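Local coordinates for endo-alpha-(1->5)-L-arabinanase (Bacillus licheniformis, PDB 6B7K), which probably catalyses the internal hydrolysis of alpha-(1->5)-arabinofuranosidic linkages in arabinan, as a calcium-binding member of glycoside hydrolase family 43, at residues 31-36 with 53-58; 182-187 with 208-213; 197-202 with 291-296. All coordinates share one frame; numbering follows the deposited sequence.

In the fold
Three contacts sample the five-bladed beta-propeller of family 43. Contact 1 lies within the sheet formed by strands 16-17, 25-29, 32-38, 44-49 and 54-61, and closes along the chain before either of the others opens. Contacts 2 and 3 interlace: 182-187 and 197-202 precede 208-213 and 291-296, and both contacts reach the sheet of strands 191-199 and 202-209. Contact 2 ties the loop entering that blade to the end of its second strand, whereas contact 3 joins the blade to the next; the three thus illustrate packing within, into and between blades. The centre of contact 1 is 30 Å from that of contact 2, across the chain's centre, and 27 Å from that of contact 3; contacts 2 and 3 are 24 Å apart.

Contact 1 (31-36 with 53-58); sequences NTWYTF and RNWSAA
Strands 32-36 and 54-58 approach to 9.1 Å between their axes, with their N-to-C directions 62° apart, and bring the CA atoms of Trp33 and Trp55 to 8.8 Å. They belong to one blade of the beta-propeller, but they are not paired: strand 44-49 runs between them, antiparallel to both, and the large angle is consistent with the strong twist of propeller blades. No hydrogen bond crosses the contact; the two segments meet through the indole of Trp55, which touches both side chains and backbone of strand 32-36.

Trp55 does most of this work. Its CG stands beside the backbone N and anti to the carbonyl carbon (chi1 -65°), which carries the indole away from its own strand until the far end of the six-membered ring reaches strand 32-36. CH2 is the leading atom. It meets CB of Trp33 at 3.5 Å, so the tryptophans touch through a methylene and a ring corner rather than by stacking their rings. Beyond CB the Trp33 indole turns off to other neighbours, edge-to-face with Trp13 and in a cation-pi contact with Lys28.

Thr35 crosses Trp55 at about a right angle. Its hydroxyl OG1 comes obliquely onto CH2 and CZ3 of the indole, while CB lies 3.9 Å from CZ3. Tyr34 takes part through its backbone, since its side chain departs on the other face of the strand; its carbonyl carbon C lies at the indole edge, 4.2 Å from CZ3.

Leu286 and Ile288 of strand 284-293, in the blade at the other end of the chain, also touch Trp55, making this ring part of the seam where first and last blades meet. At the pyrrole end of the indole, NE1 of Trp55 makes a weak hydrogen bond to the carbonyl oxygen of Gly52.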
# COMPACT_ATOMS: atom_id res chain seq x y z
N ASN A 31 21.41 7.34 -1.59
CA ASN A 31 21.76 6.07 -0.98
C ASN A 31 20.90 5.73 0.23
O ASN A 31 21.14 4.70 0.86
CB ASN A 31 23.23 6.07 -0.57
CG ASN A 31 24.15 5.59 -1.68
OD1 ASN A 31 23.75 4.81 -2.54
ND2 ASN A 31 25.39 6.06 -1.66
N THR A 32 19.91 6.56 0.56
CA THR A 32 19.12 6.39 1.77
C THR A 32 17.77 5.76 1.44
O THR A 32 17.03 6.27 0.60
CB THR A 32 18.91 7.73 2.47
OG1 THR A 32 20.18 8.33 2.75
CG2 THR A 32 18.16 7.53 3.78
N TRP A 33 17.47 4.65 2.11
CA TRP A 33 16.15 4.04 2.00
C TRP A 33 15.19 4.75 2.95
O TRP A 33 15.56 5.14 4.06
CB TRP A 33 16.21 2.55 2.35
CG TRP A 33 17.21 1.74 1.58
CD1 TRP A 33 18.55 1.65 1.83
CD2 TRP A 33 16.96 0.88 0.46
NE1 TRP A 33 19.15 0.80 0.93
CE2 TRP A 33 18.19 0.32 0.08
CE3 TRP A 33 15.81 0.55 -0.25
CZ2 TRP A 33 18.30 -0.57 -0.98
CZ3 TRP A 33 15.92 -0.33 -1.31
CH2 TRP A 33 17.16 -0.88 -1.67
N TYR A 34 13.94 4.90 2.51
CA TYR A 34 12.88 5.47 3.33
C TYR A 34 11.67 4.56 3.26
O TYR A 34 11.15 4.29 2.17
CB TYR A 34 12.51 6.89 2.88
CG TYR A 34 13.58 7.93 3.14
CD1 TYR A 34 13.75 8.48 4.40
CD2 TYR A 34 14.42 8.36 2.12
CE1 TYR A 34 14.72 9.43 4.64
CE2 TYR A 34 15.40 9.31 2.35
CZ TYR A 34 15.55 9.84 3.61
OH TYR A 34 16.52 10.79 3.85
N THR A 35 11.22 4.09 4.42
CA THR A 35 9.98 3.33 4.53
C THR A 35 8.93 4.21 5.19
O THR A 35 9.10 4.63 6.34
CB THR A 35 10.18 2.05 5.33
OG1 THR A 35 11.07 1.17 4.63
CG2 THR A 35 8.85 1.34 5.54
N PHE A 36 7.87 4.52 4.45
CA PHE A 36 6.72 5.22 5.00
C PHE A 36 5.71 4.20 5.51
O PHE A 36 5.44 3.20 4.84
CB PHE A 36 6.07 6.12 3.94
CG PHE A 36 6.89 7.33 3.59
CD1 PHE A 36 8.03 7.23 2.81
CD2 PHE A 36 6.50 8.59 4.03
CE1 PHE A 36 8.77 8.34 2.48
CE2 PHE A 36 7.24 9.71 3.70
CZ PHE A 36 8.38 9.59 2.93
N ARG A 53 19.42 -2.79 5.93
CA ARG A 53 19.26 -3.75 7.01
C ARG A 53 19.10 -3.11 8.38
O ARG A 53 18.42 -3.68 9.24
CB ARG A 53 20.45 -4.72 7.05
N ASN A 54 19.71 -1.95 8.62
CA ASN A 54 19.61 -1.24 9.89
C ASN A 54 18.74 -0.01 9.70
O ASN A 54 19.08 0.88 8.91
CB ASN A 54 21.00 -0.84 10.40
CG ASN A 54 21.66 -1.94 11.22
OD1 ASN A 54 21.51 -1.99 12.44
ND2 ASN A 54 22.39 -2.82 10.54
N TRP A 55 17.63 0.06 10.43
CA TRP A 55 16.68 1.15 10.31
C TRP A 55 16.63 1.97 11.59
O TRP A 55 16.81 1.45 12.69
CB TRP A 55 15.28 0.61 9.97
CG TRP A 55 15.22 -0.04 8.62
CD1 TRP A 55 15.55 -1.33 8.32
CD2 TRP A 55 14.81 0.56 7.38
NE1 TRP A 55 15.37 -1.57 6.97
CE2 TRP A 55 14.92 -0.42 6.38
CE3 TRP A 55 14.37 1.84 7.03
CZ2 TRP A 55 14.60 -0.16 5.05
CZ3 TRP A 55 14.05 2.09 5.71
CH2 TRP A 55 14.17 1.09 4.73
N SER A 56 16.40 3.27 11.42
CA SER A 56 16.33 4.20 12.53
C SER A 56 15.15 5.14 12.31
O SER A 56 14.69 5.33 11.18
CB SER A 56 17.63 5.00 12.69
OG SER A 56 17.83 5.85 11.58
N ALA A 57 14.67 5.73 13.40
CA ALA A 57 13.51 6.60 13.33
C ALA A 57 13.82 7.86 12.54
O ALA A 57 14.96 8.32 12.48
CB ALA A 57 13.02 6.96 14.73
N ALA A 58 12.78 8.41 11.91
CA ALA A 58 12.86 9.62 11.11
C ALA A 58 11.68 10.51 11.46
O ALA A 58 10.68 10.04 12.02
CB ALA A 58 12.85 9.29 9.61

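Contact 2 (182-187 with 208-213); sequences ASRPNN and SFDSCC
The guanidinium group of Arg184 is layered between two side chains, with the ring of Phe209 over one face and Asn187 ND2 over the centre of the other, 4.3 Å above the plane. Seen from the phenylalanine, NH1 is the atom that settles over the ring face, displaced toward the rim and 3.2 Å from CE2. The two planes are tilted by 33°, so the groups overlap without lying flat on each other. CZ of Arg184 is nevertheless 4.0 Å from the ring centroid and close to its normal, a cation-pi interaction made over the face.

Asp210 comes to the same guanidinium obliquely, its carboxylate plane turned 71° from it. OD1 forms a salt bridge with NH2 of Arg184 at 3.3 Å, but the hydrogen bond within it is weak and bent, with an angle of 127° at the hydrogen. The other oxygen, OD2, forms a salt bridge with NZ of Lys221, and the carboxylate therefore lies between two cationic side chains, which would probably favour its ionised form.

Reach explains the geometry on the arginine side. With CG anti to the backbone N and the chain extended as far as NE, Arg184 spans from its loop to the end of strand 202-209, where consecutive residues supply the ring and the carboxylate.

Val191 touches both Arg184 and Phe209, adding an apolar neighbour from strand 191-199. Asp210 lies about 7 Å from Phe158, a predicted substrate-binding residue, and Phe209 about 8 Å from Glu192, the predicted proton donor, measured between side chains. This is an inter-blade connection of a beta-propeller, fastened beside the probable active site.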
# COMPACT_ATOMS: atom_id res chain seq x y z
N ALA A 182 -10.37 -6.16 -8.24
CA ALA A 182 -10.26 -7.33 -7.38
C ALA A 182 -11.37 -7.28 -6.34
O ALA A 182 -11.53 -6.28 -5.65
CB ALA A 182 -8.90 -7.39 -6.69
N SER A 183 -12.13 -8.37 -6.24
CA SER A 183 -13.15 -8.51 -5.21
C SER A 183 -13.11 -9.92 -4.65
O SER A 183 -12.48 -10.82 -5.22
CB SER A 183 -14.55 -8.18 -5.74
OG SER A 183 -15.49 -8.17 -4.69
N ARG A 184 -13.79 -10.12 -3.53
CA ARG A 184 -13.70 -11.37 -2.76
C ARG A 184 -15.05 -11.64 -2.10
O ARG A 184 -15.18 -11.62 -0.88
CB ARG A 184 -12.58 -11.27 -1.73
CG ARG A 184 -12.07 -12.58 -1.18
CD ARG A 184 -10.82 -12.34 -0.34
NE ARG A 184 -10.48 -13.49 0.50
CZ ARG A 184 -9.75 -14.52 0.09
NH1 ARG A 184 -9.29 -14.56 -1.15
NH2 ARG A 184 -9.49 -15.52 0.92
N PRO A 185 -16.08 -11.91 -2.90
CA PRO A 185 -17.44 -11.95 -2.34
C PRO A 185 -17.71 -13.15 -1.45
O PRO A 185 -18.47 -13.02 -0.48
CB PRO A 185 -18.34 -11.96 -3.59
CG PRO A 185 -17.50 -12.65 -4.62
CD PRO A 185 -16.07 -12.24 -4.34
N ASN A 186 -17.12 -14.30 -1.74
CA ASN A 186 -17.37 -15.51 -0.96
C ASN A 186 -16.48 -15.60 0.28
O ASN A 186 -16.54 -16.62 0.97
CB ASN A 186 -17.17 -16.75 -1.83
CG ASN A 186 -18.11 -16.79 -3.02
OD1 ASN A 186 -19.24 -16.32 -2.94
ND2 ASN A 186 -17.63 -17.34 -4.12
N ASN A 187 -15.68 -14.58 0.56
CA ASN A 187 -14.80 -14.59 1.73
C ASN A 187 -14.85 -13.24 2.43
O ASN A 187 -13.84 -12.74 2.93
CB ASN A 187 -13.36 -14.94 1.33
CG ASN A 187 -13.23 -16.36 0.81
OD1 ASN A 187 -12.87 -17.27 1.56
ND2 ASN A 187 -13.54 -16.56 -0.46
N SER A 208 -3.54 -7.94 -0.39
CA SER A 208 -3.45 -8.62 0.89
C SER A 208 -4.79 -9.28 1.19
O SER A 208 -5.84 -8.64 1.05
CB SER A 208 -3.06 -7.65 2.01
OG SER A 208 -1.80 -7.06 1.75
N PHE A 209 -4.75 -10.54 1.60
CA PHE A 209 -5.95 -11.31 1.89
C PHE A 209 -6.16 -11.45 3.39
O PHE A 209 -5.20 -11.53 4.17
CB PHE A 209 -5.87 -12.71 1.26
CG PHE A 209 -6.21 -12.76 -0.20
CD1 PHE A 209 -6.71 -11.64 -0.85
CD2 PHE A 209 -6.04 -13.93 -0.92
CE1 PHE A 209 -7.03 -11.69 -2.20
CE2 PHE A 209 -6.36 -13.99 -2.27
CZ PHE A 209 -6.85 -12.87 -2.91
N ASP A 210 -7.43 -11.45 3.79
CA ASP A 210 -7.88 -11.83 5.13
C ASP A 210 -7.50 -10.80 6.20
O ASP A 210 -7.30 -9.62 5.88
CB ASP A 210 -7.34 -13.22 5.49
CG ASP A 210 -7.64 -14.26 4.42
OD1 ASP A 210 -8.79 -14.30 3.93
OD2 ASP A 210 -6.73 -15.04 4.07
N SER A 211 -7.41 -11.23 7.46
CA SER A 211 -7.42 -10.32 8.60
C SER A 211 -6.01 -9.89 9.00
O SER A 211 -5.07 -10.69 8.96
CB SER A 211 -8.12 -10.99 9.79
OG SER A 211 -8.31 -10.08 10.86
N CYS A 212 -5.87 -8.64 9.43
CA CYS A 212 -4.56 -8.01 9.52
C CYS A 212 -4.10 -7.67 10.93
O CYS A 212 -2.89 -7.69 11.18
CB CYS A 212 -4.52 -6.73 8.68
SG CYS A 212 -5.85 -5.57 9.00
N CYS A 213 -4.99 -7.35 11.87
CA CYS A 213 -4.58 -6.74 13.13
C CYS A 213 -4.65 -7.70 14.31
O CYS A 213 -4.79 -7.26 15.46
CB CYS A 213 -5.41 -5.49 13.41
SG CYS A 213 -4.60 -3.95 12.95

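Contact 3 (197-202 with 291-296); sequences TYKDGY and LYWDSQ
A beta hairpin of one propeller blade meets the neighbouring blade here: Lys199, where the type I' turn from Lys199 to Tyr202 begins, lays its side chain over the indole of Trp293, near the end of strand 284-293. CD of Lys199 sits over the centre of the ring system, 3.3 Å from CE2. The next carbon, CE, makes a CH-pi contact, 3.3 Å from the centroid of the five-membered ring and almost on its normal. The chain runs extended to CE and bends at the last torsion (chi4 58°), which lifts NZ off the ring while keeping it above the face, in a cation-pi interaction 4.5 Å from the same centroid.

That bend also allows NZ a salt bridge with Asp200 OD1, at 3.3 Å, the carboxylate being met from above its plane. Thr197, two residues before Lys199, brings CG2 to the edge of the indole, 4.5 Å from CH2, while its OG1 is hydrogen-bonded to OD1 of Asn268. Tyr204 meets Trp293 edge-to-face. Rotation of the indole is further limited by its own polar atom, since NE1 of Trp293 hydrogen-bonds to the backbone O of Asn268.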
# COMPACT_ATOMS: atom_id res chain seq x y z
N THR A 197 1.95 -2.91 -10.63
CA THR A 197 3.19 -2.61 -11.33
C THR A 197 3.17 -3.23 -12.71
O THR A 197 2.58 -4.29 -12.93
CB THR A 197 4.42 -3.11 -10.55
OG1 THR A 197 5.61 -2.87 -11.32
CG2 THR A 197 4.30 -4.59 -10.26
N TYR A 198 3.82 -2.55 -13.66
CA TYR A 198 3.94 -3.02 -15.03
C TYR A 198 5.32 -3.62 -15.26
O TYR A 198 6.33 -3.06 -14.83
CB TYR A 198 3.70 -1.88 -16.02
CG TYR A 198 3.95 -2.25 -17.47
CD1 TYR A 198 2.95 -2.83 -18.24
CD2 TYR A 198 5.19 -2.03 -18.06
CE1 TYR A 198 3.18 -3.17 -19.56
CE2 TYR A 198 5.42 -2.37 -19.38
CZ TYR A 198 4.42 -2.94 -20.12
OH TYR A 198 4.65 -3.28 -21.44
N LYS A 199 5.35 -4.76 -15.95
CA LYS A 199 6.62 -5.39 -16.29
C LYS A 199 6.42 -6.30 -17.49
O LYS A 199 5.63 -7.25 -17.42
CB LYS A 199 7.19 -6.18 -15.12
CG LYS A 199 8.41 -7.00 -15.50
CD LYS A 199 9.02 -7.70 -14.31
CE LYS A 199 10.15 -8.61 -14.74
NZ LYS A 199 11.22 -7.87 -15.46
N ASP A 200 7.12 -6.01 -18.58
CA ASP A 200 7.16 -6.86 -19.77
C ASP A 200 5.76 -7.22 -20.26
O ASP A 200 5.39 -8.38 -20.41
CB ASP A 200 8.00 -8.11 -19.52
CG ASP A 200 9.48 -7.80 -19.38
OD1 ASP A 200 9.86 -7.17 -18.37
OD2 ASP A 200 10.26 -8.20 -20.27
N GLY A 201 4.96 -6.18 -20.50
CA GLY A 201 3.67 -6.32 -21.12
C GLY A 201 2.50 -6.56 -20.18
O GLY A 201 1.35 -6.36 -20.58
N TYR A 202 2.76 -6.99 -18.95
CA TYR A 202 1.70 -7.32 -18.00
C TYR A 202 1.72 -6.37 -16.81
O TYR A 202 2.79 -5.95 -16.36
CB TYR A 202 1.83 -8.76 -17.50
CG TYR A 202 1.37 -9.80 -18.50
CD1 TYR A 202 0.02 -9.99 -18.75
CD2 TYR A 202 2.29 -10.60 -19.17
CE1 TYR A 202 -0.41 -10.95 -19.66
CE2 TYR A 202 1.87 -11.55 -20.08
CZ TYR A 202 0.52 -11.72 -20.32
OH TYR A 202 0.10 -12.67 -21.23
N LEU A 291 12.60 -9.10 -5.16
CA LEU A 291 11.55 -9.78 -5.91
C LEU A 291 12.08 -10.22 -7.27
O LEU A 291 12.68 -9.42 -8.00
CB LEU A 291 10.34 -8.87 -6.09
CG LEU A 291 9.07 -9.61 -6.52
CD1 LEU A 291 8.64 -10.59 -5.44
CD2 LEU A 291 7.95 -8.63 -6.83
N TYR A 292 11.85 -11.48 -7.61
CA TYR A 292 12.27 -12.05 -8.89
C TYR A 292 11.04 -12.47 -9.68
O TYR A 292 9.90 -12.31 -9.24
CB TYR A 292 13.22 -13.22 -8.68
CG TYR A 292 14.42 -12.86 -7.84
CD1 TYR A 292 15.53 -12.24 -8.41
CD2 TYR A 292 14.44 -13.11 -6.48
CE1 TYR A 292 16.63 -11.90 -7.65
CE2 TYR A 292 15.53 -12.77 -5.70
CZ TYR A 292 16.62 -12.16 -6.29
OH TYR A 292 17.71 -11.82 -5.52
N TRP A 293 11.29 -12.99 -10.88
CA TRP A 293 10.22 -13.36 -11.80
C TRP A 293 10.60 -14.65 -12.50
O TRP A 293 11.72 -14.77 -13.02
CB TRP A 293 9.95 -12.24 -12.81
CG TRP A 293 9.90 -10.87 -12.17
CD1 TRP A 293 10.96 -10.10 -11.79
CD2 TRP A 293 8.72 -10.11 -11.83
NE1 TRP A 293 10.52 -8.92 -11.24
CE2 TRP A 293 9.15 -8.90 -11.25
CE3 TRP A 293 7.35 -10.35 -11.96
CZ2 TRP A 293 8.26 -7.93 -10.81
CZ3 TRP A 293 6.47 -9.37 -11.52
CH2 TRP A 293 6.93 -8.18 -10.95
N ASP A 294 9.69 -15.62 -12.52
CA ASP A 294 10.00 -16.95 -13.04
C ASP A 294 10.04 -16.96 -14.56
O ASP A 294 10.11 -15.90 -15.20
CB ASP A 294 8.99 -17.98 -12.52
CG ASP A 294 7.55 -17.64 -12.88
OD1 ASP A 294 7.31 -16.77 -13.75
OD2 ASP A 294 6.63 -18.26 -12.28
N SER A 295 10.00 -18.15 -15.16
CA SER A 295 10.06 -18.26 -16.61
C SER A 295 8.83 -17.69 -17.30
O SER A 295 8.89 -17.36 -18.48
CB SER A 295 10.26 -19.72 -17.02
OG SER A 295 11.50 -20.22 -16.55
N GLN A 296 7.71 -17.56 -16.58
CA GLN A 296 6.48 -17.01 -17.13
C GLN A 296 6.25 -15.57 -16.72
O GLN A 296 5.17 -15.02 -16.99
CB GLN A 296 5.28 -17.86 -16.72
CG GLN A 296 5.19 -19.21 -17.41
CD GLN A 296 6.22 -20.20 -16.90
OE1 GLN A 296 6.65 -20.12 -15.75
NE2 GLN A 296 6.62 -21.13 -17.76